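Local coordinates for heme utilization carrier protein (Escherichia coli O157:H7, PDB 2OVI) that binds heme and probably serves as a cytoplasmic carrier in the uptake and use of heme iron, at residues H106-E111 with L123-E128; T119-F124 with K134-R139. All blocks are in the same frame, centred on the assembly; numbering follows the deposited sequence.

Interactions 1 and 2 lie side by side in the six-stranded antiparallel sheet, their centres about 11 Å apart, and both are built on strand 117-125. Interaction 1 pairs its C-terminal part with strand 106-114, while interaction 2 pairs the residues just before, and two in common, with strand 131-137. L123 and F124 take part in both. In chain order the three strands form two successive hairpins, so 117-125 is a central strand bonded along both edges; a probable backbone bond from S121 N to I110 O continues the ladder between the two contacts. Both belong to the ChuX/HutX fold and lie in the middle of the sheet in this heme-binding protein.

Interaction 1. Residues H106-E111 with L123-E128; sequences HIALIE and LFFNKE
I107 and F124 lie flank to flank and point the same way on one surface of the sheet, CG1 of I107 resting 3.9 Å from CD2 of the F124 ring. CD1 of I107 lies about as close to the same ring, near both CD2 and CE2 of F124. The opposite surface carries H106, A108, L123 and F125. There the methyl CB of A108 meets the edge of the F125 ring, 3.8 Å from CE1, near the ring plane. With CG anti to the carbonyl carbon, a chi1 of -67° leans the F125 ring back toward the A108-L123 pair, which brings CE1 to the A108 methyl; H106 O also lies in the plane of that ring. Farther along, CD1 of I110 reaches CD1 of L123 at 4.1 Å.

The backbone fixes this register. A108 and L123 form a hydrogen-bonded pair, A108 N to L123 O at 2.9 Å and L123 N to A108 O at 2.8 Å. F125 N gives a nearly straight 2.8 Å bond to H106 O (170° at the hydrogen). Between these pairs, I107 CA makes a CA-H...O contact with L123 O (3.3 Å). Beside the H106-F125 pair a water bridges the two segments, donating to N126 O and accepting a weak bond from H106 ND1.

Beyond this shell, helix 29-34 covers the surface with A108, L123 and F125 through V33, L29 and L30, while on the other surface the F124 ring meets that of F47. The arrangement is the open end of an antiparallel beta hairpin, strands 106-114 and 117-125, inside the ChuX/HutX sheet.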
ATOM      1  N   HIS A 106      -3.763  17.088  -8.319  1.00 24.91           N
ATOM      2  CA  HIS A 106      -4.187  17.940  -7.197  1.00 26.26           C
ATOM      3  C   HIS A 106      -3.596  17.434  -5.900  1.00 26.93           C
ATOM      4  O   HIS A 106      -3.407  16.195  -5.702  1.00 23.32           O
ATOM      5  CB  HIS A 106      -5.749  17.906  -6.962  1.00 23.30           C
ATOM      6  CG  HIS A 106      -6.572  18.418  -8.132  1.00 28.28           C
ATOM      7  ND1 HIS A 106      -6.946  17.625  -9.190  1.00 33.50           N
ATOM      8  CD2 HIS A 106      -7.071  19.654  -8.390  1.00 30.61           C
ATOM      9  CE1 HIS A 106      -7.647  18.338 -10.058  1.00 26.68           C
ATOM     10  NE2 HIS A 106      -7.739  19.582  -9.590  1.00 28.19           N
ATOM     11  N   ILE A 107      -3.362  18.379  -4.996  1.00 28.67           N
ATOM     12  CA  ILE A 107      -2.891  18.041  -3.683  1.00 19.89           C
ATOM     13  C   ILE A 107      -3.733  18.816  -2.692  1.00 24.94           C
ATOM     14  O   ILE A 107      -3.990  20.005  -2.902  1.00 24.31           O
ATOM     15  CB  ILE A 107      -1.409  18.412  -3.507  1.00 22.36           C
ATOM     16  CG1 ILE A 107      -0.572  17.567  -4.485  1.00 25.70           C
ATOM     17  CG2 ILE A 107      -0.962  18.118  -2.051  1.00 25.14           C
ATOM     18  CD1 ILE A 107       0.879  18.018  -4.642  1.00 34.29           C
ATOM     19  N   ALA A 108      -4.175  18.155  -1.626  1.00 23.60           N
ATOM     20  CA  ALA A 108      -5.002  18.872  -0.634  1.00 26.48           C
ATOM     21  C   ALA A 108      -4.455  18.720   0.787  1.00 28.53           C
ATOM     22  O   ALA A 108      -3.911  17.645   1.162  1.00 29.84           O
ATOM     23  CB  ALA A 108      -6.554  18.409  -0.671  1.00 21.93           C
ATOM     24  N   LEU A 109      -4.579  19.807   1.563  1.00 22.94           N
ATOM     25  CA  LEU A 109      -4.210  19.740   2.973  1.00 29.39           C
ATOM     26  C   LEU A 109      -5.510  19.929   3.701  1.00 29.75           C
ATOM     27  O   LEU A 109      -6.229  20.885   3.445  1.00 34.05           O
ATOM     28  CB  LEU A 109      -3.209  20.817   3.384  1.00 32.76           C
ATOM     29  CG  LEU A 109      -1.742  20.446   3.109  1.00 40.80           C
ATOM     30  CD1 LEU A 109      -1.540  20.542   1.613  1.00 31.98           C
ATOM     31  CD2 LEU A 109      -0.732  21.362   3.895  1.00 30.39           C
ATOM     32  N   ILE A 110      -5.865  19.001   4.573  1.00 33.13           N
ATOM     33  CA  ILE A 110      -7.115  19.168   5.277  1.00 31.33           C
ATOM     34  C   ILE A 110      -6.978  18.862   6.762  1.00 33.12           C
ATOM     35  O   ILE A 110      -6.075  18.124   7.195  1.00 33.18           O
ATOM     36  CB  ILE A 110      -8.213  18.247   4.765  1.00 39.65           C
ATOM     37  CG1 ILE A 110      -7.777  16.806   4.962  1.00 39.86           C
ATOM     38  CG2 ILE A 110      -8.612  18.637   3.335  1.00 39.00           C
ATOM     39  CD1 ILE A 110      -8.918  15.777   4.763  1.00 49.14           C
ATOM     40  N   GLU A 111      -7.931  19.406   7.519  1.00 35.02           N
ATOM     41  CA  GLU A 111      -8.010  19.180   8.961  1.00 40.26           C
ATOM     42  C   GLU A 111      -9.496  18.948   9.333  1.00 38.02           C
ATOM     43  O   GLU A 111     -10.385  19.647   8.865  1.00 38.63           O
ATOM     44  CB  GLU A 111      -7.452  20.408   9.722  1.00 34.84           C
ATOM     45  CG  GLU A 111      -6.012  20.591   9.589  1.00 35.20           C
ATOM     46  CD  GLU A 111      -5.575  21.963  10.038  1.00 47.22           C
ATOM     47  OE1 GLU A 111      -5.606  22.893   9.201  1.00 56.06           O
ATOM     48  OE2 GLU A 111      -5.196  22.115  11.221  1.00 44.70           O
ATOM     49  N   LEU A 123      -3.431  14.888   1.005  1.00 30.61           N
ATOM     50  CA  LEU A 123      -3.948  13.931   0.002  1.00 28.85           C
ATOM     51  C   LEU A 123      -3.420  14.255  -1.370  1.00 29.02           C
ATOM     52  O   LEU A 123      -3.473  15.393  -1.791  1.00 26.81           O
ATOM     53  CB  LEU A 123      -5.475  13.902  -0.047  1.00 23.52           C
ATOM     54  CG  LEU A 123      -6.143  13.174   1.130  1.00 33.22           C
ATOM     55  CD1 LEU A 123      -6.050  14.045   2.332  1.00 41.09           C
ATOM     56  CD2 LEU A 123      -7.617  12.896   0.866  1.00 41.99           C
ATOM     57  N   PHE A 124      -2.874  13.235  -2.042  1.00 25.44           N
ATOM     58  CA  PHE A 124      -2.336  13.384  -3.419  1.00 21.19           C
ATOM     59  C   PHE A 124      -3.379  12.706  -4.327  1.00 29.65           C
ATOM     60  O   PHE A 124      -3.623  11.471  -4.231  1.00 27.23           O
ATOM     61  CB  PHE A 124      -1.019  12.662  -3.557  1.00 22.88           C
ATOM     62  CG  PHE A 124       0.072  13.240  -2.695  1.00 23.14           C
ATOM     63  CD1 PHE A 124       0.207  12.837  -1.361  1.00 21.51           C
ATOM     64  CD2 PHE A 124       0.950  14.181  -3.230  1.00 20.18           C
ATOM     65  CE1 PHE A 124       1.261  13.405  -0.539  1.00 25.52           C
ATOM     66  CE2 PHE A 124       1.978  14.759  -2.454  1.00 28.70           C
ATOM     67  CZ  PHE A 124       2.133  14.364  -1.101  1.00 22.32           C
ATOM     68  N   PHE A 125      -3.966  13.493  -5.226  1.00 25.65           N
ATOM     69  CA  PHE A 125      -5.049  12.948  -6.085  1.00 26.23           C
ATOM     70  C   PHE A 125      -4.656  12.674  -7.539  1.00 24.00           C
ATOM     71  O   PHE A 125      -3.847  13.398  -8.097  1.00 24.85           O
ATOM     72  CB  PHE A 125      -6.231  13.947  -6.156  1.00 21.53           C
ATOM     73  CG  PHE A 125      -6.964  14.120  -4.849  1.00 25.35           C
ATOM     74  CD1 PHE A 125      -6.542  15.073  -3.894  1.00 28.54           C
ATOM     75  CD2 PHE A 125      -8.125  13.395  -4.596  1.00 23.26           C
ATOM     76  CE1 PHE A 125      -7.265  15.286  -2.721  1.00 20.40           C
ATOM     77  CE2 PHE A 125      -8.845  13.615  -3.430  1.00 23.63           C
ATOM     78  CZ  PHE A 125      -8.402  14.570  -2.479  1.00 25.59           C
ATOM     79  N   ASN A 126      -5.249  11.641  -8.143  1.00 26.97           N
ATOM     80  CA  ASN A 126      -5.033  11.428  -9.574  1.00 31.33           C
ATOM     81  C   ASN A 126      -6.215  12.227 -10.256  1.00 30.29           C
ATOM     82  O   ASN A 126      -7.103  12.786  -9.553  1.00 24.01           O
ATOM     83  CB  ASN A 126      -5.062   9.917  -9.942  1.00 24.81           C
ATOM     84  CG  ASN A 126      -6.331   9.206  -9.481  1.00 31.68           C
ATOM     85  OD1 ASN A 126      -6.272   8.019  -9.156  1.00 40.88           O
ATOM     86  ND2 ASN A 126      -7.463   9.909  -9.427  1.00 22.43           N
ATOM     87  N   LYS A 127      -6.248  12.265 -11.590  1.00 26.65           N
ATOM     88  CA  LYS A 127      -7.303  13.018 -12.298  1.00 26.49           C
ATOM     89  C   LYS A 127      -8.742  12.546 -12.056  1.00 25.54           C
ATOM     90  O   LYS A 127      -9.688  13.310 -12.178  1.00 28.79           O
ATOM     91  CB  LYS A 127      -7.021  13.038 -13.835  1.00 26.11           C
ATOM     92  CG  LYS A 127      -7.071  11.665 -14.520  1.00 31.67           C
ATOM     93  CD  LYS A 127      -6.846  11.839 -16.033  1.00 37.28           C
ATOM     94  CE  LYS A 127      -7.055  10.530 -16.780  1.00 45.54           C
ATOM     95  NZ  LYS A 127      -6.243   9.421 -16.200  1.00 50.22           N
ATOM     96  N   GLU A 128      -8.927  11.281 -11.704  1.00 24.91           N
ATOM     97  CA  GLU A 128     -10.289  10.842 -11.485  1.00 37.64           C
ATOM     98  C   GLU A 128     -10.756  11.390 -10.157  1.00 37.97           C
ATOM     99  O   GLU A 128     -11.891  11.147  -9.776  1.00 29.72           O
ATOM    100  CB  GLU A 128     -10.407   9.312 -11.497  1.00 39.42           C
ATOM    101  CG  GLU A 128     -10.187   8.664 -12.838  1.00 52.15           C
ATOM    102  CD  GLU A 128      -8.836   7.954 -12.924  1.00 66.21           C
ATOM    103  OE1 GLU A 128      -7.769   8.628 -13.028  1.00 60.61           O
ATOM    104  OE2 GLU A 128      -8.852   6.697 -12.865  1.00 73.35           O
TER
HETATM  105  O   HOH W   1      -8.179  15.270  -9.142  1.00 28.59           O

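Interaction 2. Residues T119-F124 with K134-R139; sequences TASILF and KIFLGR
S121 and F136 make the closest side-chain contact between 119-124 and 134-139: CB of S121 sits over one face of the F136 ring, 3.7 Å from its centroid and displaced toward the rim, a CH-pi contact. T119 OG1 comes to the edge of the same ring, 3.9 Å from CD2 of F136; it is put there by a first torsion of -156°, with OG1 opposite the backbone N.

Apolar contacts continue on both surfaces. Beside S121 and F136, the extended aliphatic chain of K134 runs alongside L123, CG to CG 3.9 Å. On the other surface the F124 ring turns its edge to I135, CE1 to CG1 4.0 Å, and CD2 of L137 packs on CB of A120.

Backbone hydrogen bonds lock the antiparallel pairing. I122 and I135 exchange two, I122 N to I135 O being short at 2.6 Å, and L137 N adds a nearly straight bond to A120 O (171° at the hydrogen). A water donates to both A120 O and L137 O, giving A120 O a second partner besides L137 N.

The ammonium group of K134 is engaged by a salt bridge to E19, and the poorly ordered R139 is modelled with NH1 hydrogen-bonded to D118 O. F153 of helix 147-160 covers A120, I122 and L137, with W57 against the latter two; strand 59-65 flanks the far edge of 131-137, and strand 106-114 that of 117-125.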
ATOM      1  N   THR A 119      -7.553  15.565  13.235  1.00 39.99           N
ATOM      2  CA  THR A 119      -6.744  14.873  12.249  1.00 44.24           C
ATOM      3  C   THR A 119      -6.246  15.890  11.208  1.00 39.49           C
ATOM      4  O   THR A 119      -6.893  16.880  10.921  1.00 43.09           O
ATOM      5  CB  THR A 119      -7.616  13.758  11.619  1.00 48.44           C
ATOM      6  OG1 THR A 119      -6.806  12.718  11.079  1.00 56.84           O
ATOM      7  CG2 THR A 119      -8.438  14.333  10.534  1.00 34.65           C
ATOM      8  N   ALA A 120      -5.046  15.673  10.689  1.00 37.55           N
ATOM      9  CA  ALA A 120      -4.508  16.543   9.669  1.00 40.16           C
ATOM     10  C   ALA A 120      -3.849  15.629   8.641  1.00 38.26           C
ATOM     11  O   ALA A 120      -2.980  14.778   8.962  1.00 31.32           O
ATOM     12  CB  ALA A 120      -3.446  17.544  10.252  1.00 41.79           C
ATOM     13  N   SER A 121      -4.228  15.816   7.391  1.00 29.50           N
ATOM     14  CA  SER A 121      -3.602  14.970   6.381  1.00 31.53           C
ATOM     15  C   SER A 121      -3.340  15.695   5.052  1.00 30.43           C
ATOM     16  O   SER A 121      -3.863  16.773   4.760  1.00 29.14           O
ATOM     17  CB  SER A 121      -4.477  13.738   6.174  1.00 26.68           C
ATOM     18  OG  SER A 121      -5.772  14.154   5.784  1.00 33.39           O
ATOM     19  N   ILE A 122      -2.515  15.075   4.241  1.00 27.27           N
ATOM     20  CA  ILE A 122      -2.173  15.590   2.941  1.00 30.36           C
ATOM     21  C   ILE A 122      -2.619  14.498   1.976  1.00 29.94           C
ATOM     22  O   ILE A 122      -2.229  13.319   2.119  1.00 28.17           O
ATOM     23  CB  ILE A 122      -0.640  15.809   2.793  1.00 31.35           C
ATOM     24  CG1 ILE A 122      -0.142  16.952   3.707  1.00 32.67           C
ATOM     25  CG2 ILE A 122      -0.299  16.162   1.337  1.00 19.88           C
ATOM     26  CD1 ILE A 122       0.594  16.472   4.929  1.00 42.39           C
ATOM     27  N   LEU A 123      -3.431  14.888   1.005  1.00 30.61           N
ATOM     28  CA  LEU A 123      -3.948  13.931   0.002  1.00 28.85           C
ATOM     29  C   LEU A 123      -3.420  14.255  -1.370  1.00 29.02           C
ATOM     30  O   LEU A 123      -3.473  15.393  -1.791  1.00 26.81           O
ATOM     31  CB  LEU A 123      -5.475  13.902  -0.047  1.00 23.52           C
ATOM     32  CG  LEU A 123      -6.143  13.174   1.130  1.00 33.22           C
ATOM     33  CD1 LEU A 123      -6.050  14.045   2.332  1.00 41.09           C
ATOM     34  CD2 LEU A 123      -7.617  12.896   0.866  1.00 41.99           C
ATOM     35  N   PHE A 124      -2.874  13.235  -2.042  1.00 25.44           N
ATOM     36  CA  PHE A 124      -2.336  13.384  -3.419  1.00 21.19           C
ATOM     37  C   PHE A 124      -3.379  12.706  -4.327  1.00 29.65           C
ATOM     38  O   PHE A 124      -3.623  11.471  -4.231  1.00 27.23           O
ATOM     39  CB  PHE A 124      -1.019  12.662  -3.557  1.00 22.88           C
ATOM     40  CG  PHE A 124       0.072  13.240  -2.695  1.00 23.14           C
ATOM     41  CD1 PHE A 124       0.207  12.837  -1.361  1.00 21.51           C
ATOM     42  CD2 PHE A 124       0.950  14.181  -3.230  1.00 20.18           C
ATOM     43  CE1 PHE A 124       1.261  13.405  -0.539  1.00 25.52           C
ATOM     44  CE2 PHE A 124       1.978  14.759  -2.454  1.00 28.70           C
ATOM     45  CZ  PHE A 124       2.133  14.364  -1.101  1.00 22.32           C
ATOM     46  N   LYS A 134      -1.891   9.059   0.770  1.00 26.99           N
ATOM     47  CA  LYS A 134      -2.237   9.998   1.804  1.00 26.84           C
ATOM     48  C   LYS A 134      -1.122  10.034   2.842  1.00 30.29           C
ATOM     49  O   LYS A 134      -0.458   9.010   3.095  1.00 32.08           O
ATOM     50  CB  LYS A 134      -3.513   9.583   2.543  1.00 32.00           C
ATOM     51  CG  LYS A 134      -4.757   9.541   1.720  1.00 39.13           C
ATOM     52  CD  LYS A 134      -5.972   9.267   2.637  1.00 34.52           C
ATOM     53  CE  LYS A 134      -7.154   8.831   1.771  1.00 42.19           C
ATOM     54  NZ  LYS A 134      -8.440   8.820   2.516  1.00 45.25           N
ATOM     55  N   ILE A 135      -0.896  11.201   3.437  1.00 25.82           N
ATOM     56  CA  ILE A 135       0.090  11.288   4.522  1.00 26.92           C
ATOM     57  C   ILE A 135      -0.675  12.002   5.679  1.00 31.17           C
ATOM     58  O   ILE A 135      -1.312  13.078   5.472  1.00 30.36           O
ATOM     59  CB  ILE A 135       1.275  12.148   4.216  1.00 28.71           C
ATOM     60  CG1 ILE A 135       2.071  11.677   2.976  1.00 27.89           C
ATOM     61  CG2 ILE A 135       2.157  12.205   5.500  1.00 29.52           C
ATOM     62  CD1 ILE A 135       2.699  10.371   3.118  1.00 60.25           C
ATOM     63  N   PHE A 136      -0.577  11.421   6.866  1.00 28.38           N
ATOM     64  CA  PHE A 136      -1.241  11.926   8.104  1.00 32.03           C
ATOM     65  C   PHE A 136      -0.172  12.365   9.080  1.00 35.33           C
ATOM     66  O   PHE A 136       0.851  11.698   9.237  1.00 34.99           O
ATOM     67  CB  PHE A 136      -2.073  10.827   8.793  1.00 35.25           C
ATOM     68  CG  PHE A 136      -3.325  10.495   8.059  1.00 39.70           C
ATOM     69  CD1 PHE A 136      -3.319   9.547   7.038  1.00 42.47           C
ATOM     70  CD2 PHE A 136      -4.510  11.157   8.351  1.00 45.33           C
ATOM     71  CE1 PHE A 136      -4.466   9.262   6.321  1.00 43.86           C
ATOM     72  CE2 PHE A 136      -5.682  10.886   7.634  1.00 47.82           C
ATOM     73  CZ  PHE A 136      -5.660   9.929   6.613  1.00 45.89           C
ATOM     74  N   LEU A 137      -0.416  13.494   9.735  1.00 45.04           N
ATOM     75  CA  LEU A 137       0.539  14.059  10.689  1.00 42.72           C
ATOM     76  C   LEU A 137       0.697  13.061  11.769  1.00 37.54           C
ATOM     77  O   LEU A 137      -0.242  12.343  12.060  1.00 39.61           O
ATOM     78  CB  LEU A 137       0.036  15.385  11.247  1.00 37.28           C
ATOM     79  CG  LEU A 137       0.891  16.488  10.608  1.00 47.96           C
ATOM     80  CD1 LEU A 137       0.816  16.325   9.109  1.00 52.91           C
ATOM     81  CD2 LEU A 137       0.417  17.933  11.048  1.00 51.41           C
ATOM     82  N   GLY A 138       1.914  12.997  12.303  1.00 46.69           N
ATOM     83  CA  GLY A 138       2.228  12.073  13.363  1.00 57.12           C
ATOM     84  C   GLY A 138       1.571  12.451  14.681  1.00 60.79           C
ATOM     85  O   GLY A 138       1.319  13.643  14.963  1.00 57.05           O
ATOM     86  N   ARG A 139       1.318  11.407  15.467  1.00 63.17           N
ATOM     87  CA  ARG A 139       0.703  11.471  16.790  1.00 71.64           C
ATOM     88  C   ARG A 139       1.682  11.754  17.931  1.00 77.83           C
ATOM     89  O   ARG A 139       2.649  12.521  17.785  1.00 79.45           O
ATOM     90  CB  ARG A 139       0.003  10.153  17.094  1.00 68.78           C
ATOM     91  CG  ARG A 139      -1.245   9.950  16.293  1.00 70.68           C
ATOM     92  CD  ARG A 139      -2.299  10.892  16.764  1.00 68.02           C
ATOM     93  NE  ARG A 139      -3.382  10.999  15.797  1.00 64.95           N
ATOM     94  CZ  ARG A 139      -4.413  11.829  15.925  1.00 70.30           C
ATOM     95  NH1 ARG A 139      -5.350  11.857  14.978  1.00 70.90           N
ATOM     96  NH2 ARG A 139      -4.516  12.619  17.002  1.00 61.45           N
TER
HETATM   97  O   HOH W   2      -3.110  13.003  11.610  1.00 50.58           O